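Local coordinates for DUF574 domain-containing protein (PDB 2QE6) that probably acts as an S-adenosylmethionine-dependent methyltransferase of Rossmann-like fold and binds S-adenosylmethionine, though its substrate is unknown, at residues R67-F71 with T244-D250; Y191-T195 with R229-D233. The protein carries 1 engineered substitution. One frame throughout, in Å; residues are numbered along the deposited sequence.

Contact 1 (R67-F71 with T244-D250)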
loop_
_atom_site.group_PDB
_atom_site.type_symbol
_atom_site.label_atom_id
_atom_site.label_comp_id
_atom_site.label_asym_id
_atom_site.label_seq_id
_atom_site.Cartn_x
_atom_site.Cartn_y
_atom_site.Cartn_z
ATOM N N ARG A 67 4.430 -8.356 7.571
ATOM C CA ARG A 67 4.820 -9.718 7.217
ATOM C C ARG A 67 5.455 -9.804 5.823
ATOM O O ARG A 67 6.407 -10.554 5.622
ATOM C CB ARG A 67 3.634 -10.701 7.329
ATOM C CG ARG A 67 3.028 -10.813 8.721
ATOM C CD ARG A 67 2.192 -12.075 8.922
ATOM N NE ARG A 67 1.156 -12.213 7.905
ATOM C CZ ARG A 67 0.010 -11.532 7.904
ATOM N NH1 ARG A 67 -0.264 -10.651 8.867
ATOM N NH2 ARG A 67 -0.873 -11.715 6.925
ATOM N N GLY A 68 4.910 -9.066 4.859
ATOM C CA GLY A 68 5.427 -9.095 3.499
ATOM C C GLY A 68 6.773 -8.397 3.373
ATOM O O GLY A 68 7.676 -8.882 2.733
ATOM N N VAL A 69 6.922 -7.248 4.010
ATOM C CA VAL A 69 8.188 -6.542 3.958
ATOM C C VAL A 69 9.258 -7.367 4.668
ATOM O O VAL A 69 10.381 -7.425 4.213
ATOM C CB VAL A 69 8.063 -5.119 4.503
ATOM C CG1 VAL A 69 9.397 -4.487 4.626
ATOM C CG2 VAL A 69 7.144 -4.301 3.601
ATOM N N ARG A 70 8.906 -8.003 5.784
ATOM C CA ARG A 70 9.833 -8.879 6.499
ATOM C C ARG A 70 10.267 -10.054 5.618
ATOM O O ARG A 70 11.434 -10.426 5.610
ATOM C CB ARG A 70 9.211 -9.391 7.802
ATOM C CG ARG A 70 10.164 -10.224 8.651
ATOM C CD ARG A 70 9.519 -10.731 9.932
ATOM N NE ARG A 70 8.380 -11.608 9.656
ATOM C CZ ARG A 70 7.158 -11.478 10.168
ATOM N NH1 ARG A 70 6.872 -10.497 11.016
ATOM N NH2 ARG A 70 6.218 -12.352 9.830
ATOM N N PHE A 71 9.328 -10.635 4.861
ATOM C CA PHE A 71 9.671 -11.702 3.909
ATOM C C PHE A 71 10.660 -11.184 2.853
ATOM O O PHE A 71 11.698 -11.798 2.579
ATOM C CB PHE A 71 8.406 -12.267 3.230
ATOM C CG PHE A 71 8.677 -13.005 1.948
ATOM C CD1 PHE A 71 9.150 -14.297 1.962
ATOM C CD2 PHE A 71 8.407 -12.414 0.721
ATOM C CE1 PHE A 71 9.408 -14.987 0.761
ATOM C CE2 PHE A 71 8.686 -13.087 -0.472
ATOM C CZ PHE A 71 9.174 -14.368 -0.448
ATOM N N THR A 244 -6.075 -11.010 3.123
ATOM C CA THR A 244 -4.878 -10.472 3.749
ATOM C C THR A 244 -4.419 -11.242 5.022
ATOM O O THR A 244 -3.219 -11.465 5.180
ATOM C CB THR A 244 -5.008 -8.908 4.017
ATOM O OG1 THR A 244 -6.210 -8.632 4.762
ATOM C CG2 THR A 244 -5.038 -8.123 2.716
ATOM N N ALA A 245 -5.341 -11.669 5.895
ATOM C CA ALA A 245 -4.969 -12.353 7.139
ATOM C C ALA A 245 -4.389 -13.783 6.897
ATOM O O ALA A 245 -3.764 -14.366 7.788
ATOM C CB ALA A 245 -6.159 -12.432 8.057
ATOM N N LEU A 246 -4.647 -14.321 5.697
ATOM C CA LEU A 246 -4.217 -15.655 5.296
ATOM C C LEU A 246 -2.833 -15.650 4.625
ATOM O O LEU A 246 -2.283 -16.710 4.319
ATOM C CB LEU A 246 -5.264 -16.270 4.335
ATOM C CG LEU A 246 -6.687 -16.492 4.854
ATOM C CD1 LEU A 246 -7.593 -17.180 3.797
ATOM C CD2 LEU A 246 -6.699 -17.307 6.142
ATOM N N TRP A 247 -2.251 -14.472 4.404
ATOM C CA TRP A 247 -0.958 -14.411 3.718
ATOM C C TRP A 247 0.171 -14.628 4.711
ATOM O O TRP A 247 0.467 -13.740 5.487
ATOM C CB TRP A 247 -0.763 -13.097 2.929
ATOM C CG TRP A 247 0.407 -13.200 1.953
ATOM C CD1 TRP A 247 0.335 -13.555 0.654
ATOM C CD2 TRP A 247 1.801 -12.972 2.232
ATOM N NE1 TRP A 247 1.588 -13.568 0.096
ATOM C CE2 TRP A 247 2.509 -13.224 1.043
ATOM C CE3 TRP A 247 2.510 -12.616 3.363
ATOM C CZ2 TRP A 247 3.888 -13.120 0.959
ATOM C CZ3 TRP A 247 3.895 -12.512 3.279
ATOM C CH2 TRP A 247 4.560 -12.753 2.089
ATOM N N ARG A 248 0.785 -15.817 4.658
ATOM C CA ARG A 248 1.842 -16.201 5.583
ATOM C C ARG A 248 1.639 -15.673 6.976
ATOM O O ARG A 248 2.433 -14.872 7.462
ATOM C CB ARG A 248 3.210 -15.731 5.047
ATOM C CG ARG A 248 3.507 -16.275 3.651
ATOM C CD ARG A 248 4.982 -16.245 3.325
ATOM N NE ARG A 248 5.199 -16.748 1.972
ATOM C CZ ARG A 248 6.346 -17.250 1.540
ATOM N NH1 ARG A 248 7.406 -17.288 2.343
ATOM N NH2 ARG A 248 6.436 -17.695 0.297
ATOM N N PRO A 249 0.606 -16.159 7.663
ATOM C CA PRO A 249 0.288 -15.664 8.992
ATOM C C PRO A 249 1.351 -16.055 10.008
ATOM O O PRO A 249 1.988 -17.089 9.849
ATOM C CB PRO A 249 -1.050 -16.334 9.328
ATOM C CG PRO A 249 -1.240 -17.383 8.380
ATOM C CD PRO A 249 -0.296 -17.224 7.228
ATOM N N ASP A 250 1.574 -15.226 11.015
ATOM C CA ASP A 250 2.531 -15.588 12.066
ATOM C C ASP A 250 1.816 -15.696 13.420
ATOM O O ASP A 250 2.344 -15.353 14.471
ATOM C CB ASP A 250 3.787 -14.670 12.071
ATOM C CG ASP A 250 3.472 -13.188 12.155
ATOM O OD1 ASP A 250 2.394 -12.799 12.637
ATOM O OD2 ASP A 250 4.336 -12.396 11.748
HETATM O O HOH W 1 0.858 -10.362 11.780
HETATM O O HOH W 2 4.965 -14.585 7.806
HETATM O O HOH W 3 4.272 -9.411 11.942
#
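Helix 54-75, which packs on the methyltransferase sheet, meets the loop that follows strand 235-243 chiefly through Arg67 and the backbone carbonyls of Trp247 and Arg248. This is a worked example of an arginine used to hold a loop by its main chain. Arg67 approaches side-on, giving two hydrogen bonds to the single atom Trp247 O, from NE at 2.9 Å and from NH2 at 2.8 Å. The acceptor lies in the guanidinium plane, and a bend of the chain at chi3 (-54°) turns that edge to the loop. NE also makes a weak bond to Arg248 O, at 3.0 Å.

Next to this polar grip the indole of Trp247 packs against the helix at Gly68, its CZ3 standing 3.8 Å from Gly68 CA. The edge of the indole points at the face of Phe71 in an offset edge-to-face pair, the planes 75° apart. Arg248 reaches the same phenyl ring, its NH1 3.4 Å from Phe71 CE1, in an off-centre cation-pi contact. Its NE is bonded to Glu238 O, which helps fix the guanidinium.

Nearer the surface, Arg70 NH2 and Asp250 OD2 form a salt bridge at 2.7 Å, the oxygen met on the anti side and somewhat out of the carboxylate plane; Arg70 has a second conformer, so this link is less certain. One water joins Arg67 NH1 to Asp250 OD1. The loop joins strand 235-243 to the antiparallel strand 265-271, which is inserted between it and strand 191-197, the strand order characteristic of the Rossmann-like S-adenosylmethionine-dependent methyltransferases.

Contact 2 (Y191-T195 with R229-D233)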
loop_
_atom_site.group_PDB
_atom_site.type_symbol
_atom_site.label_atom_id
_atom_site.label_comp_id
_atom_site.label_asym_id
_atom_site.label_seq_id
_atom_site.Cartn_x
_atom_site.Cartn_y
_atom_site.Cartn_z
ATOM N N TYR A 191 10.485 -8.169 -6.954
ATOM C CA TYR A 191 9.141 -8.522 -6.521
ATOM C C TYR A 191 8.171 -7.368 -6.692
ATOM O O TYR A 191 8.575 -6.206 -6.670
ATOM C CB TYR A 191 9.160 -8.955 -5.055
ATOM C CG TYR A 191 9.965 -10.212 -4.787
ATOM C CD1 TYR A 191 11.324 -10.163 -4.645
ATOM C CD2 TYR A 191 9.338 -11.457 -4.685
ATOM C CE1 TYR A 191 12.071 -11.324 -4.373
ATOM C CE2 TYR A 191 10.054 -12.615 -4.417
ATOM C CZ TYR A 191 11.428 -12.535 -4.255
ATOM O OH TYR A 191 12.142 -13.667 -4.022
ATOM N N LEU A 192 6.896 -7.723 -6.893
ATOM C CA LEU A 192 5.754 -6.822 -6.796
ATOM C C LEU A 192 4.859 -7.300 -5.648
ATOM O O LEU A 192 4.446 -8.463 -5.633
ATOM C CB LEU A 192 4.953 -6.837 -8.098
ATOM C CG LEU A 192 3.740 -5.906 -8.222
ATOM C CD1 LEU A 192 4.139 -4.463 -8.098
ATOM C CD2 LEU A 192 3.024 -6.204 -9.568
ATOM N N PHE A 193 4.624 -6.423 -4.675
ATOM C CA PHE A 193 3.789 -6.701 -3.473
ATOM C C PHE A 193 2.583 -5.742 -3.559
ATOM O O PHE A 193 2.757 -4.525 -3.554
ATOM C CB PHE A 193 4.666 -6.458 -2.228
ATOM C CG PHE A 193 3.985 -6.617 -0.884
ATOM C CD1 PHE A 193 2.777 -7.282 -0.724
ATOM C CD2 PHE A 193 4.644 -6.160 0.269
ATOM C CE1 PHE A 193 2.214 -7.467 0.539
ATOM C CE2 PHE A 193 4.071 -6.320 1.532
ATOM C CZ PHE A 193 2.852 -7.000 1.665
HETATM N N MSE A 194 1.366 -6.279 -3.717
HETATM C CA MSE A 194 0.183 -5.450 -3.733
HETATM C C MSE A 194 -0.902 -5.985 -2.810
HETATM O O MSE A 194 -0.973 -7.194 -2.561
HETATM C CB MSE A 194 -0.410 -5.400 -5.153
HETATM C CG MSE A 194 0.621 -5.083 -6.213
HETATM SE SE MSE A 194 -0.221 -4.574 -7.888
HETATM C CE MSE A 194 -0.695 -6.334 -8.608
ATOM N N THR A 195 -1.774 -5.101 -2.329
ATOM C CA THR A 195 -2.989 -5.552 -1.665
ATOM C C THR A 195 -4.128 -4.749 -2.291
ATOM O O THR A 195 -3.901 -3.701 -2.873
ATOM C CB THR A 195 -2.956 -5.433 -0.154
ATOM O OG1 THR A 195 -3.143 -4.057 0.227
ATOM C CG2 THR A 195 -1.664 -6.014 0.405
ATOM N N ARG A 229 -4.133 -11.087 -12.120
ATOM C CA ARG A 229 -3.785 -10.648 -13.454
ATOM C C ARG A 229 -2.817 -9.482 -13.464
ATOM O O ARG A 229 -2.025 -9.343 -14.399
ATOM C CB ARG A 229 -5.049 -10.256 -14.189
ATOM C CG ARG A 229 -4.895 -9.956 -15.641
ATOM C CD ARG A 229 -6.266 -9.667 -16.263
ATOM N NE ARG A 229 -6.035 -8.790 -17.392
ATOM C CZ ARG A 229 -6.158 -7.464 -17.378
ATOM N NH1 ARG A 229 -6.586 -6.820 -16.302
ATOM N NH2 ARG A 229 -5.888 -6.778 -18.480
ATOM N N GLN A 230 -2.895 -8.625 -12.463
ATOM C CA GLN A 230 -2.039 -7.426 -12.412
ATOM C C GLN A 230 -0.618 -7.749 -11.977
ATOM O O GLN A 230 0.265 -6.896 -12.004
ATOM C CB GLN A 230 -2.665 -6.350 -11.526
ATOM C CG GLN A 230 -3.941 -5.747 -12.145
ATOM C CD GLN A 230 -3.709 -5.147 -13.470
ATOM O OE1 GLN A 230 -2.630 -4.600 -13.733
ATOM N NE2 GLN A 230 -4.718 -5.257 -14.371
ATOM N N PHE A 231 -0.395 -9.007 -11.611
ATOM C CA PHE A 231 0.955 -9.527 -11.418
ATOM C C PHE A 231 1.605 -9.957 -12.764
ATOM O O PHE A 231 2.765 -10.312 -12.788
ATOM C CB PHE A 231 0.936 -10.668 -10.395
ATOM C CG PHE A 231 0.641 -10.204 -8.980
ATOM C CD1 PHE A 231 -0.657 -10.083 -8.534
ATOM C CD2 PHE A 231 1.665 -9.847 -8.123
ATOM C CE1 PHE A 231 -0.932 -9.617 -7.259
ATOM C CE2 PHE A 231 1.398 -9.393 -6.829
ATOM C CZ PHE A 231 0.109 -9.287 -6.397
ATOM N N GLY A 232 0.861 -9.919 -13.878
ATOM C CA GLY A 232 1.441 -10.218 -15.206
ATOM C C GLY A 232 2.124 -11.573 -15.202
ATOM O O GLY A 232 1.613 -12.494 -14.634
ATOM N N ASP A 233 3.298 -11.660 -15.810
ATOM C CA ASP A 233 4.149 -12.862 -15.826
ATOM C C ASP A 233 4.881 -13.154 -14.552
ATOM O O ASP A 233 5.706 -14.062 -14.524
ATOM C CB ASP A 233 5.333 -12.677 -16.801
ATOM C CG ASP A 233 4.917 -12.484 -18.229
ATOM O OD1 ASP A 233 3.787 -12.904 -18.601
ATOM O OD2 ASP A 233 5.762 -11.924 -18.977
#
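Met194, a selenomethionine in this crystal, runs from strand 191-197 to the ring of Phe231, the two side chains coming from opposite directions. Its CB already lies 4.1 Å from Phe231 CZ. Farther out, SE stands above the ring face at a distance, 5.2 Å from the centroid, a long Met-aromatic contact. A bend at chi3 (-80°) then folds the terminal methyl in over the ring: CE sits 3.7 Å from the Phe231 centroid and only 16° off the ring normal, a CH-pi contact. The same methyl presses on Gln230 CB at 3.5 Å, so the methyl touches both the phenyl face and the neighbouring side chain.

The general principle at work is that a sheet of the Rossmann-like kind is covered on both faces. Phe193 points to the side of helix 54-75, whereas Leu192 and Met194 point to the other, where helix 175-185 and the turn after helix 224-229 lie. That turn is a type I beta turn closed by Gly232 N to Arg229 O, and Gly232 leaves it with positive phi.

Phe231 also has its edge engaged, with Leu192 O in the ring plane and 3.4 Å from CE2. With an alanine here, the Met194 methyl is likely to lose the ring face it rests on and be freer to turn, and Leu192 O to lose the ring edge beside it. Leu192 CD2 fits beside the turn, 3.7 Å from Gln230 O, while Gln230 NE2 hydrogen-bonds to Asp176 OD1, outside the two segments.

From the N terminus, the chain first reaches 67-71 on helix 54-75, downstream of Asn61 and Arg62, which bind S-adenosylmethionine. It then builds four parallel strands before 191-195, which lies on the fifth. Contact 2 closes the shorter loop, of 33 residues, at 229-233, and the chain goes on through strand 235-243 to 244-250, where contact 1 closes a loop of 172 residues. Contact 2 is therefore nested within contact 1. The two meet at the sheet, where Phe193 packs on Gly68 and Val69, and Tyr191 on Phe71. Strand 191-197 thus lies between helix 54-75, tied by contact 1 to the late loop, and the turn that contact 2 brings to its other face.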